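Local coordinates for protein C2 toxin component I (Clostridium botulinum, PDB 2J3X) that acts as the enzymatic component of the binary C2 toxin and probably ADP-ribosylates its target protein, at residues P106-V118 with D126-N138. The protein carries 2 engineered substitutions. Numbering follows the deposited sequence.
Sequences PKELGINFSIRDV and DETLDKVRQQIIN. With SO4 (sulfate ion), chain O; SO4 (sulfate ion), chain Q.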
# COMPACT_ATOMS: atom_id res chain seq x y z
N PRO A 106 2.48 14.39 5.15
CA PRO A 106 1.39 14.70 4.20
C PRO A 106 1.48 13.91 2.90
O PRO A 106 0.46 13.41 2.45
CB PRO A 106 1.56 16.21 3.94
CG PRO A 106 2.21 16.73 5.26
CD PRO A 106 3.14 15.60 5.70
N LYS A 107 2.68 13.75 2.32
CA LYS A 107 2.77 13.01 1.03
C LYS A 107 2.23 11.60 1.17
O LYS A 107 1.58 11.09 0.25
CB LYS A 107 4.21 12.92 0.48
CG LYS A 107 4.67 14.16 -0.20
CD LYS A 107 6.19 14.11 -0.37
CE LYS A 107 6.66 15.41 -1.05
NZ LYS A 107 8.07 15.38 -1.60
N GLU A 108 2.50 10.96 2.31
CA GLU A 108 2.00 9.60 2.59
C GLU A 108 0.50 9.48 2.86
O GLU A 108 -0.03 8.37 2.99
CB GLU A 108 2.78 9.00 3.77
CG GLU A 108 4.26 8.89 3.51
CD GLU A 108 4.96 8.24 4.69
OE1 GLU A 108 5.09 8.92 5.72
OE2 GLU A 108 5.32 7.05 4.60
N LEU A 109 -0.17 10.64 3.02
CA LEU A 109 -1.63 10.72 3.08
C LEU A 109 -2.15 11.22 1.74
O LEU A 109 -3.27 11.66 1.66
CB LEU A 109 -2.05 11.68 4.23
CG LEU A 109 -1.58 11.23 5.60
CD1 LEU A 109 -1.84 12.34 6.62
CD2 LEU A 109 -2.28 9.92 6.07
N GLY A 110 -1.32 11.17 0.70
CA GLY A 110 -1.73 11.68 -0.61
C GLY A 110 -1.98 13.18 -0.73
O GLY A 110 -2.73 13.63 -1.60
N ILE A 111 -1.32 13.96 0.13
CA ILE A 111 -1.50 15.42 0.16
C ILE A 111 -0.29 16.07 -0.43
O ILE A 111 0.84 15.99 0.11
CB ILE A 111 -1.71 15.95 1.61
CG1 ILE A 111 -3.01 15.37 2.19
CG2 ILE A 111 -1.61 17.53 1.65
CD1 ILE A 111 -3.11 15.74 3.74
N ASN A 112 -0.52 16.67 -1.60
CA ASN A 112 0.57 17.31 -2.31
C ASN A 112 0.44 18.82 -2.31
O ASN A 112 1.25 19.48 -2.94
CB ASN A 112 0.64 16.80 -3.76
CG ASN A 112 0.84 15.28 -3.83
OD1 ASN A 112 1.68 14.73 -3.10
ND2 ASN A 112 0.11 14.63 -4.72
N PHE A 113 -0.53 19.35 -1.58
CA PHE A 113 -0.75 20.81 -1.50
C PHE A 113 -0.27 21.27 -0.15
O PHE A 113 -0.08 20.47 0.76
CB PHE A 113 -2.23 21.20 -1.69
CG PHE A 113 -3.17 20.42 -0.80
CD1 PHE A 113 -3.49 20.85 0.48
CD2 PHE A 113 -3.75 19.25 -1.28
CE1 PHE A 113 -4.37 20.08 1.26
CE2 PHE A 113 -4.62 18.50 -0.50
CZ PHE A 113 -4.95 18.93 0.75
N SER A 114 -0.11 22.59 0.01
CA SER A 114 0.51 23.11 1.22
C SER A 114 -0.54 23.27 2.32
O SER A 114 -1.75 23.42 2.05
CB SER A 114 1.14 24.50 0.96
OG SER A 114 0.18 25.32 0.30
N ILE A 115 -0.05 23.19 3.56
CA ILE A 115 -0.94 23.16 4.70
C ILE A 115 -0.88 24.47 5.50
O ILE A 115 -1.93 25.04 5.84
CB ILE A 115 -0.54 21.95 5.60
CG1 ILE A 115 -0.83 20.61 4.91
CG2 ILE A 115 -1.22 22.09 6.96
CD1 ILE A 115 -2.19 20.47 4.48
N ARG A 116 0.32 24.95 5.77
CA ARG A 116 0.48 26.24 6.49
C ARG A 116 0.53 27.34 5.43
O ARG A 116 1.62 27.69 4.98
CB ARG A 116 1.75 26.22 7.28
CG ARG A 116 1.69 25.23 8.50
CD ARG A 116 3.06 25.12 9.11
NE ARG A 116 3.05 24.33 10.36
CZ ARG A 116 4.09 23.65 10.81
NH1 ARG A 116 5.23 23.60 10.09
NH2 ARG A 116 4.00 22.97 11.97
N ASP A 117 -0.62 27.90 5.11
CA ASP A 117 -0.73 28.82 3.93
C ASP A 117 -0.73 30.29 4.29
O ASP A 117 -0.70 31.16 3.38
CB ASP A 117 -2.03 28.66 3.17
CG ASP A 117 -2.12 27.39 2.39
OD1 ASP A 117 -1.14 26.66 2.31
OD2 ASP A 117 -3.22 27.17 1.79
N VAL A 118 -0.79 30.62 5.57
CA VAL A 118 -1.08 32.01 5.89
C VAL A 118 -0.18 32.50 7.02
O VAL A 118 0.42 31.69 7.71
CB VAL A 118 -2.60 32.26 6.16
CG1 VAL A 118 -3.44 31.85 4.97
CG2 VAL A 118 -3.05 31.56 7.42
N ASP A 126 -8.89 27.62 7.97
CA ASP A 126 -10.02 26.67 8.07
C ASP A 126 -10.39 26.09 6.72
O ASP A 126 -10.82 24.96 6.62
CB ASP A 126 -11.26 27.35 8.66
CG ASP A 126 -11.15 27.55 10.13
OD1 ASP A 126 -10.20 26.98 10.74
OD2 ASP A 126 -12.01 28.29 10.70
N GLU A 127 -10.26 26.89 5.67
CA GLU A 127 -10.45 26.38 4.33
C GLU A 127 -9.58 25.16 3.99
O GLU A 127 -10.06 24.16 3.36
CB GLU A 127 -10.20 27.50 3.32
CG GLU A 127 -10.45 27.04 1.89
CD GLU A 127 -10.44 28.20 0.86
OE1 GLU A 127 -9.93 29.25 1.20
OE2 GLU A 127 -10.94 28.04 -0.28
N THR A 128 -8.31 25.24 4.38
CA THR A 128 -7.35 24.18 4.12
C THR A 128 -7.66 22.98 5.03
O THR A 128 -7.60 21.82 4.59
CB THR A 128 -5.93 24.69 4.44
OG1 THR A 128 -5.70 25.90 3.71
CG2 THR A 128 -4.84 23.66 4.08
N LEU A 129 -8.00 23.25 6.28
CA LEU A 129 -8.43 22.16 7.15
C LEU A 129 -9.60 21.41 6.51
O LEU A 129 -9.62 20.18 6.49
CB LEU A 129 -8.91 22.73 8.48
CG LEU A 129 -9.51 21.67 9.42
CD1 LEU A 129 -8.53 20.56 9.84
CD2 LEU A 129 -10.03 22.39 10.68
N ASP A 130 -10.61 22.14 6.03
CA ASP A 130 -11.74 21.52 5.39
C ASP A 130 -11.38 20.70 4.14
O ASP A 130 -11.94 19.61 3.89
CB ASP A 130 -12.78 22.60 5.04
CG ASP A 130 -13.44 23.20 6.28
OD1 ASP A 130 -13.27 22.68 7.41
OD2 ASP A 130 -14.18 24.21 6.12
N LYS A 131 -10.46 21.23 3.33
CA LYS A 131 -9.98 20.52 2.15
C LYS A 131 -9.31 19.20 2.54
O LYS A 131 -9.57 18.15 1.92
CB LYS A 131 -9.00 21.45 1.42
CG LYS A 131 -8.32 20.83 0.24
CD LYS A 131 -7.47 21.90 -0.45
CE LYS A 131 -6.73 21.30 -1.62
NZ LYS A 131 -7.60 20.91 -2.70
N VAL A 132 -8.47 19.24 3.58
CA VAL A 132 -7.81 18.02 4.11
C VAL A 132 -8.88 17.03 4.60
O VAL A 132 -8.82 15.86 4.23
CB VAL A 132 -6.82 18.36 5.25
CG1 VAL A 132 -6.37 17.07 5.99
CG2 VAL A 132 -5.57 19.09 4.70
N ARG A 133 -9.85 17.51 5.41
CA ARG A 133 -10.95 16.64 5.89
C ARG A 133 -11.68 15.97 4.73
O ARG A 133 -11.90 14.75 4.74
CB ARG A 133 -11.95 17.46 6.68
CG ARG A 133 -11.49 17.77 8.08
CD ARG A 133 -12.46 18.80 8.70
NE ARG A 133 -12.17 19.03 10.11
CZ ARG A 133 -12.77 19.97 10.85
NH1 ARG A 133 -13.63 20.83 10.26
NH2 ARG A 133 -12.48 20.10 12.14
N GLN A 134 -12.03 16.73 3.70
CA GLN A 134 -12.78 16.13 2.60
C GLN A 134 -11.95 15.08 1.85
O GLN A 134 -12.47 14.03 1.43
CB GLN A 134 -13.33 17.22 1.67
CG GLN A 134 -14.50 17.99 2.30
CD GLN A 134 -15.55 17.03 2.92
OE1 GLN A 134 -16.16 16.22 2.21
NE2 GLN A 134 -15.69 17.06 4.24
N GLN A 135 -10.65 15.31 1.73
CA GLN A 135 -9.85 14.34 0.97
C GLN A 135 -9.48 13.08 1.79
O GLN A 135 -9.50 11.95 1.25
CB GLN A 135 -8.59 15.04 0.53
CG GLN A 135 -7.59 14.15 -0.14
CD GLN A 135 -6.47 14.97 -0.78
OE1 GLN A 135 -6.72 16.01 -1.39
NE2 GLN A 135 -5.26 14.46 -0.68
N ILE A 136 -9.15 13.26 3.08
CA ILE A 136 -8.56 12.13 3.78
C ILE A 136 -9.48 11.33 4.74
O ILE A 136 -9.15 10.20 5.10
CB ILE A 136 -7.26 12.51 4.55
CG1 ILE A 136 -7.56 13.25 5.86
CG2 ILE A 136 -6.26 13.36 3.69
CD1 ILE A 136 -6.39 13.45 6.77
N ILE A 137 -10.57 11.91 5.21
CA ILE A 137 -11.37 11.22 6.27
C ILE A 137 -12.00 9.98 5.66
O ILE A 137 -12.54 10.04 4.56
CB ILE A 137 -12.48 12.17 6.83
CG1 ILE A 137 -11.81 13.33 7.60
CG2 ILE A 137 -13.48 11.41 7.71
CD1 ILE A 137 -10.97 12.86 8.63
N ASN A 138 -11.86 8.86 6.35
CA ASN A 138 -12.33 7.56 5.91
C ASN A 138 -11.62 7.01 4.64
O ASN A 138 -12.11 6.07 4.00
CB ASN A 138 -13.82 7.58 5.68
CG ASN A 138 -14.45 6.29 6.07
OD1 ASN A 138 -13.80 5.44 6.67
ND2 ASN A 138 -15.72 6.11 5.72
S SO4 O . 3.44 23.42 4.09
O1 SO4 O . 4.61 22.89 4.74
O2 SO4 O . 2.53 22.30 3.82
O3 SO4 O . 2.74 24.42 4.89
O4 SO4 O . 3.77 24.10 2.79
S SO4 Q . -4.88 20.37 -5.36
O1 SO4 Q . -3.64 19.62 -5.49
O2 SO4 Q . -5.71 19.66 -4.39
O3 SO4 Q . -4.46 21.69 -4.85
O4 SO4 Q . -5.64 20.44 -6.59
O HOH W 1 -3.86 27.04 5.25
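Thr-128 OG1 and a water share a hydrogen bond of 2.7 Å, and the water donates to Ile-115 O; the same OG1 lies 3.4 Å from Asp-117 OD2, at best a weak bond. This bridge ties the loop that follows strand 98-102 to helix 126-136 in the first of two ADP-ribosyltransferase-like regions of the toxin component. Asp-117 is steadied by its other oxygen, OD1, which accepts a hydrogen bond from Ser-114 OG on its syn side, tilted out of the carboxylate plane. The Thr-128 methyl CG2, anti to the backbone N, rests against the carbonyl oxygens of Ser-114 and Ile-115. One turn further along the helix, Lys-131 lays its chain over one face of the Phe-113 ring, with CE over the ring centre, 3.5 Å from the centroid, in a CH-pi contact, while Ile-111 CG2 covers the opposite face. A bend at the end of the lysine (chi4 68°) carries NZ into a cation-pi position 4.6 Å from the centroid and lets it bond a sulfate, probably from the crystallisation liquor. Val-132 spreads its two methyls, CG2 to Ile-115 CD1 and the Phe-113 edge, CG1 to Ile-111 CD1; Ile-209 of strand 206-216 packs against both Ile-115 and Val-132. The extended Gln-135 sets its amide almost perpendicular to the Phe-113 ring, planes 82° apart, with OE1 3.4 Å from CE2 at the ring edge. Its NE2 makes a weak, strongly bent bond of 2.8 Å to Gly-110 O.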